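Local coordinates for serpin B3 (PDB 4ZK3), which belongs to the serpin family and probably inhibits proteases, here in the Pso p27 form linked to psoriasis, at residues Gln228-Glu233 / Glu361-Asn366; Val245-Glu250 / Cys365-Leu370. All blocks are in the same frame, centred on the assembly; numbering follows the deposited sequence.

Interaction 1: residues Gln228-Glu233 / Glu361-Asn366; sequences QAKVLE and EEFHCN
In the serpin fold strand 361-364, strand 1 of sheet C, packs across strand 229-235 of sheet B, and this contact is part of that layer: Phe363 and Glu362 meet Lys230 and Leu232. The two strands cross almost perpendicularly, at 87°, with axes 8.9 Å apart, so the backbones exchange no hydrogen bonds and side chains do the joining. In Phe363 CG lies anti to the backbone N (chi1 -162°), directed at strand 229-235, and the ring beyond it takes Leu232 CB over the centre of one face, 3.8 Å from the ring centroid. This is a CH-pi contact, continued by Leu232 CD2 at 3.8 Å from Phe363 CD2. Lys230 meets the same ring at its edge, CB lying 3.8 Å from Phe363 CE1. A flat aromatic suits the place because it offers a face to a leucine and a rim to the lysine stem at once; Val280 and Leu282 of strand 276-294 also touch it. Beyond CG the lysine chain is extended, carrying the ammonium past the aromatic to strand 361-364. There NZ donates to the carbonyl oxygen of Glu362 at 2.9 Å, approaching in the carbonyl plane with a C=O...N angle of 156°. The carboxylate of Glu361, on a chain bent at chi2, adds a longer salt bridge, OE1 to Lys230 NZ at 3.6 Å. The exposed Glu362 starts its side chain away from strand 229-235 and gives the contact its carbonyl. Lysine thus serves two environments, an apolar stem against the buried ring and a charged tip at the partly exposed margin; the short bond to the Glu362 carbonyl probably does most to place the ammonium, while the longer bridge probably adds a weaker electrostatic pull.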
loop_
_atom_site.group_PDB
_atom_site.type_symbol
_atom_site.label_atom_id
_atom_site.label_comp_id
_atom_site.label_asym_id
_atom_site.label_seq_id
_atom_site.Cartn_x
_atom_site.Cartn_y
_atom_site.Cartn_z
ATOM N N GLN A 228 7.251 -24.903 1.458
ATOM C CA GLN A 228 6.903 -25.553 0.212
ATOM C C GLN A 228 6.438 -24.456 -0.752
ATOM O O GLN A 228 5.304 -24.438 -1.180
ATOM C CB GLN A 228 5.824 -26.651 0.419
ATOM C CG GLN A 228 6.233 -27.888 1.245
ATOM C CD GLN A 228 6.392 -27.589 2.748
ATOM O OE1 GLN A 228 5.425 -27.217 3.449
ATOM N NE2 GLN A 228 7.623 -27.743 3.251
ATOM N N ALA A 229 7.318 -23.510 -1.038
ATOM C CA ALA A 229 6.987 -22.399 -1.933
ATOM C C ALA A 229 8.199 -22.027 -2.729
ATOM O O ALA A 229 9.321 -22.476 -2.438
ATOM C CB ALA A 229 6.524 -21.195 -1.126
ATOM N N LYS A 230 7.973 -21.211 -3.743
ATOM C CA LYS A 230 9.040 -20.590 -4.482
ATOM C C LYS A 230 8.908 -19.067 -4.475
ATOM O O LYS A 230 7.799 -18.509 -4.239
ATOM C CB LYS A 230 9.049 -21.092 -5.897
ATOM C CG LYS A 230 9.355 -22.580 -6.023
ATOM C CD LYS A 230 9.091 -23.008 -7.456
ATOM C CE LYS A 230 9.339 -24.491 -7.677
ATOM N NZ LYS A 230 8.975 -24.869 -9.079
ATOM N N VAL A 231 10.039 -18.423 -4.698
ATOM C CA VAL A 231 10.153 -16.938 -4.755
ATOM C C VAL A 231 10.822 -16.471 -6.018
ATOM O O VAL A 231 11.861 -16.985 -6.385
ATOM C CB VAL A 231 10.956 -16.368 -3.557
ATOM C CG1 VAL A 231 10.921 -14.857 -3.568
ATOM C CG2 VAL A 231 10.313 -16.792 -2.293
ATOM N N LEU A 232 10.247 -15.461 -6.671
ATOM C CA LEU A 232 10.828 -14.876 -7.843
ATOM C C LEU A 232 10.874 -13.352 -7.788
ATOM O O LEU A 232 9.903 -12.716 -7.368
ATOM C CB LEU A 232 10.044 -15.310 -9.091
ATOM C CG LEU A 232 10.686 -15.092 -10.444
ATOM C CD1 LEU A 232 11.807 -16.093 -10.652
ATOM C CD2 LEU A 232 9.683 -15.325 -11.533
ATOM N N GLU A 233 11.986 -12.764 -8.258
ATOM C CA GLU A 233 12.084 -11.316 -8.453
ATOM C C GLU A 233 11.977 -11.018 -9.940
ATOM O O GLU A 233 12.717 -11.547 -10.743
ATOM C CB GLU A 233 13.396 -10.722 -7.881
ATOM C CG GLU A 233 13.572 -9.243 -8.144
ATOM C CD GLU A 233 14.988 -8.773 -8.234
ATOM O OE1 GLU A 233 15.869 -9.537 -8.684
ATOM O OE2 GLU A 233 15.196 -7.586 -7.919
ATOM N N GLU A 361 13.811 -24.633 -14.103
ATOM C CA GLU A 361 12.828 -24.248 -13.094
ATOM C C GLU A 361 11.562 -23.708 -13.743
ATOM O O GLU A 361 11.601 -22.892 -14.666
ATOM C CB GLU A 361 13.339 -23.157 -12.128
ATOM C CG GLU A 361 14.188 -23.597 -10.939
ATOM C CD GLU A 361 13.655 -24.818 -10.215
ATOM O OE1 GLU A 361 12.448 -24.890 -9.866
ATOM O OE2 GLU A 361 14.480 -25.709 -9.980
ATOM N N GLU A 362 10.439 -24.123 -13.188
ATOM C CA GLU A 362 9.148 -23.609 -13.585
ATOM C C GLU A 362 8.602 -22.728 -12.472
ATOM O O GLU A 362 8.746 -23.054 -11.288
ATOM C CB GLU A 362 8.183 -24.766 -13.838
ATOM C CG GLU A 362 8.648 -25.679 -14.967
ATOM C CD GLU A 362 7.522 -26.487 -15.522
ATOM O OE1 GLU A 362 6.564 -26.721 -14.763
ATOM O OE2 GLU A 362 7.583 -26.845 -16.709
ATOM N N PHE A 363 7.965 -21.625 -12.881
ATOM C CA PHE A 363 7.246 -20.727 -11.975
ATOM C C PHE A 363 5.910 -20.349 -12.643
ATOM O O PHE A 363 5.806 -19.362 -13.378
ATOM C CB PHE A 363 8.129 -19.488 -11.683
ATOM C CG PHE A 363 7.719 -18.726 -10.470
ATOM C CD1 PHE A 363 8.255 -19.012 -9.239
ATOM C CD2 PHE A 363 6.814 -17.676 -10.573
ATOM C CE1 PHE A 363 7.875 -18.300 -8.126
ATOM C CE2 PHE A 363 6.419 -16.955 -9.454
ATOM C CZ PHE A 363 6.934 -17.276 -8.222
ATOM N N HIS A 364 4.892 -21.150 -12.393
ATOM C CA HIS A 364 3.640 -21.040 -13.066
ATOM C C HIS A 364 2.585 -20.577 -12.146
ATOM O O HIS A 364 2.047 -21.348 -11.423
ATOM C CB HIS A 364 3.211 -22.405 -13.588
ATOM C CG HIS A 364 4.027 -22.886 -14.745
ATOM N ND1 HIS A 364 3.791 -24.101 -15.372
ATOM C CD2 HIS A 364 5.074 -22.321 -15.397
ATOM C CE1 HIS A 364 4.663 -24.263 -16.350
ATOM N NE2 HIS A 364 5.457 -23.203 -16.388
ATOM N N CYS A 365 2.230 -19.298 -12.238
ATOM C CA CYS A 365 1.242 -18.702 -11.366
ATOM C C CYS A 365 -0.197 -18.969 -11.844
ATOM O O CYS A 365 -0.866 -18.053 -12.307
ATOM C CB CYS A 365 1.528 -17.204 -11.292
ATOM S SG CYS A 365 3.171 -16.868 -10.634
ATOM N N ASN A 366 -0.645 -20.234 -11.730
ATOM C CA ASN A 366 -1.953 -20.626 -12.148
ATOM C C ASN A 366 -2.739 -21.103 -10.967
ATOM O O ASN A 366 -3.684 -21.851 -11.145
ATOM C CB ASN A 366 -1.927 -21.675 -13.256
ATOM C CG ASN A 366 -1.094 -22.899 -12.901
ATOM O OD1 ASN A 366 -0.897 -23.240 -11.729
ATOM N ND2 ASN A 366 -0.623 -23.568 -13.909
#

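Interaction 2: residues Val245-Glu250 / Cys365-Leu370; sequences VLLPNE and CNHPFL
His367 and Leu247 form the tight centre of this contact, the imidazole edge turned to Pro248, the last residue of strand 241-248. Its NE2 donates to Pro248 O at 2.8 Å with an N-H...O angle of 162°; the oxygen lies near the ring plane, although the donor is tilted from the carbonyl plane. ND1 donates to Asn366 OD1 at 3.0 Å, also in the ring plane. CG lies between the backbone N and the carbonyl carbon (chi1 55°), on the side of Pro248, and the two bonds then settle the turn of the ring. With both nitrogens acting as donors, a positively charged ring is plausible, in keeping with crystals studied at low pH. Leu247 crosses the histidine at about a right angle and lays CD1 over one face, 4.0 Å from the ring centroid; the same methyl is 4.0 Å from Phe369 CB and packs against Cys365. A branched leucine suits a spot with neighbours on several sides. Here the serpin signature near the C-terminus, Asn-His-Pro-Phe, leads into strand 369-375, which pairs antiparallel with strand 241-248 in sheet B. Leu246 and Leu370 are a hydrogen-bonded pair, Leu246 N to Leu370 O at 2.9 Å and Leu370 N to Leu246 O at 3.0 Å, and their CB atoms share one face of the sheet, where Leu254 and Leu257 of helix 254-260 cover Leu370. Val245 CG1 reaches Phe369 CD1 at 3.9 Å, and Phe369 in turn meets the ring of Phe387. Packing thins beyond Pro248, where the strand ends: Asn249 and Glu250 start their side chains away, and Glu250, exposed, offers just a backbone oxygen near the imidazole, 3.9 Å from His367 CD2.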
loop_
_atom_site.group_PDB
_atom_site.type_symbol
_atom_site.label_atom_id
_atom_site.label_comp_id
_atom_site.label_asym_id
_atom_site.label_seq_id
_atom_site.Cartn_x
_atom_site.Cartn_y
_atom_site.Cartn_z
ATOM N N VAL A 245 7.318 -12.222 -6.239
ATOM C CA VAL A 245 6.146 -13.117 -6.219
ATOM C C VAL A 245 6.491 -14.375 -5.399
ATOM O O VAL A 245 7.593 -14.905 -5.526
ATOM C CB VAL A 245 5.733 -13.549 -7.650
ATOM C CG1 VAL A 245 4.592 -14.553 -7.632
ATOM C CG2 VAL A 245 5.341 -12.372 -8.510
ATOM N N LEU A 246 5.557 -14.790 -4.560
ATOM C CA LEU A 246 5.667 -15.997 -3.750
ATOM C C LEU A 246 4.553 -16.943 -4.114
ATOM O O LEU A 246 3.354 -16.636 -3.909
ATOM C CB LEU A 246 5.630 -15.637 -2.275
ATOM C CG LEU A 246 6.817 -14.802 -1.786
ATOM C CD1 LEU A 246 6.420 -13.352 -1.691
ATOM C CD2 LEU A 246 7.364 -15.277 -0.438
ATOM N N LEU A 247 4.963 -18.098 -4.676
ATOM C CA LEU A 247 4.096 -19.113 -5.245
ATOM C C LEU A 247 4.131 -20.420 -4.441
ATOM O O LEU A 247 5.175 -21.044 -4.391
ATOM C CB LEU A 247 4.564 -19.388 -6.683
ATOM C CG LEU A 247 3.682 -20.373 -7.447
ATOM C CD1 LEU A 247 2.266 -19.814 -7.624
ATOM C CD2 LEU A 247 4.325 -20.703 -8.766
ATOM N N PRO A 248 3.025 -20.800 -3.767
ATOM C CA PRO A 248 3.060 -22.110 -3.072
ATOM C C PRO A 248 3.304 -23.213 -4.111
ATOM O O PRO A 248 2.804 -23.092 -5.257
ATOM C CB PRO A 248 1.654 -22.235 -2.468
ATOM C CG PRO A 248 1.194 -20.782 -2.335
ATOM C CD PRO A 248 1.786 -20.064 -3.496
ATOM N N ASN A 249 4.054 -24.250 -3.736
ATOM C CA ASN A 249 4.331 -25.402 -4.664
ATOM C C ASN A 249 3.056 -26.156 -4.963
ATOM O O ASN A 249 2.868 -26.609 -6.066
ATOM C CB ASN A 249 5.304 -26.409 -4.078
ATOM C CG ASN A 249 6.641 -25.822 -3.791
ATOM O OD1 ASN A 249 7.042 -24.858 -4.438
ATOM N ND2 ASN A 249 7.367 -26.412 -2.820
ATOM N N GLU A 250 2.185 -26.252 -3.965
ATOM C CA GLU A 250 0.875 -26.907 -4.100
ATOM C C GLU A 250 -0.317 -25.933 -4.186
ATOM O O GLU A 250 -0.386 -24.952 -3.444
ATOM C CB GLU A 250 0.665 -27.876 -2.908
ATOM C CG GLU A 250 1.630 -29.058 -2.901
ATOM C CD GLU A 250 1.608 -29.817 -4.235
ATOM O OE1 GLU A 250 0.504 -30.010 -4.796
ATOM O OE2 GLU A 250 2.688 -30.202 -4.754
ATOM N N CYS A 365 2.230 -19.298 -12.238
ATOM C CA CYS A 365 1.242 -18.702 -11.366
ATOM C C CYS A 365 -0.197 -18.969 -11.844
ATOM O O CYS A 365 -0.866 -18.053 -12.307
ATOM C CB CYS A 365 1.528 -17.204 -11.292
ATOM S SG CYS A 365 3.171 -16.868 -10.634
ATOM N N ASN A 366 -0.645 -20.234 -11.730
ATOM C CA ASN A 366 -1.953 -20.626 -12.148
ATOM C C ASN A 366 -2.739 -21.103 -10.967
ATOM O O ASN A 366 -3.684 -21.851 -11.145
ATOM C CB ASN A 366 -1.927 -21.675 -13.256
ATOM C CG ASN A 366 -1.094 -22.899 -12.901
ATOM O OD1 ASN A 366 -0.897 -23.240 -11.729
ATOM N ND2 ASN A 366 -0.623 -23.568 -13.909
ATOM N N HIS A 367 -2.358 -20.647 -9.767
ATOM C CA HIS A 367 -3.137 -20.851 -8.559
ATOM C C HIS A 367 -2.684 -19.709 -7.656
ATOM O O HIS A 367 -1.799 -18.955 -8.070
ATOM C CB HIS A 367 -2.912 -22.275 -7.983
ATOM C CG HIS A 367 -1.476 -22.615 -7.726
ATOM N ND1 HIS A 367 -0.589 -22.907 -8.738
ATOM C CD2 HIS A 367 -0.776 -22.720 -6.569
ATOM C CE1 HIS A 367 0.602 -23.156 -8.218
ATOM N NE2 HIS A 367 0.507 -23.084 -6.906
ATOM N N PRO A 368 -3.302 -19.539 -6.487
ATOM C CA PRO A 368 -3.140 -18.320 -5.740
ATOM C C PRO A 368 -1.729 -18.023 -5.333
ATOM O O PRO A 368 -1.008 -18.954 -4.935
ATOM C CB PRO A 368 -3.987 -18.557 -4.515
ATOM C CG PRO A 368 -5.080 -19.382 -5.016
ATOM C CD PRO A 368 -4.434 -20.314 -5.993
ATOM N N PHE A 369 -1.336 -16.745 -5.415
ATOM C CA PHE A 369 0.012 -16.323 -5.064
ATOM C C PHE A 369 0.020 -14.978 -4.334
ATOM O O PHE A 369 -0.965 -14.241 -4.423
ATOM C CB PHE A 369 0.911 -16.281 -6.305
ATOM C CG PHE A 369 0.425 -15.314 -7.391
ATOM C CD1 PHE A 369 0.785 -13.956 -7.370
ATOM C CD2 PHE A 369 -0.376 -15.772 -8.436
ATOM C CE1 PHE A 369 0.362 -13.084 -8.358
ATOM C CE2 PHE A 369 -0.792 -14.906 -9.457
ATOM C CZ PHE A 369 -0.443 -13.555 -9.417
ATOM N N LEU A 370 1.135 -14.691 -3.608
ATOM C CA LEU A 370 1.401 -13.379 -3.020
ATOM C C LEU A 370 2.358 -12.552 -3.872
ATOM O O LEU A 370 3.182 -13.088 -4.593
ATOM C CB LEU A 370 1.935 -13.505 -1.614
ATOM C CG LEU A 370 1.112 -14.423 -0.709
ATOM C CD1 LEU A 370 1.956 -14.883 0.497
ATOM C CD2 LEU A 370 -0.182 -13.790 -0.235
#

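Interactions 1 and 2 are neighbouring pieces of one region, their centres about 6 Å apart. Strands 229-235 and 241-248 are consecutive partners in sheet B, and the chain that runs over the first as strand 361-364 continues through the shared Cys365 and Asn366 to pair with the second. Phe363 joins the two contacts, since it also packs on Val245 and Leu247. Interaction 1 is a partly exposed, side-chain meeting of two layers with a charged margin, whereas interaction 2 is mostly buried and adds main-chain pairing within a sheet. The polar chemistry rests on Lys230 with Glu361 and the Glu362 carbonyl in interaction 1, and in interaction 2 on an imidazole bonded through both ring nitrogens, whose charge is not settled.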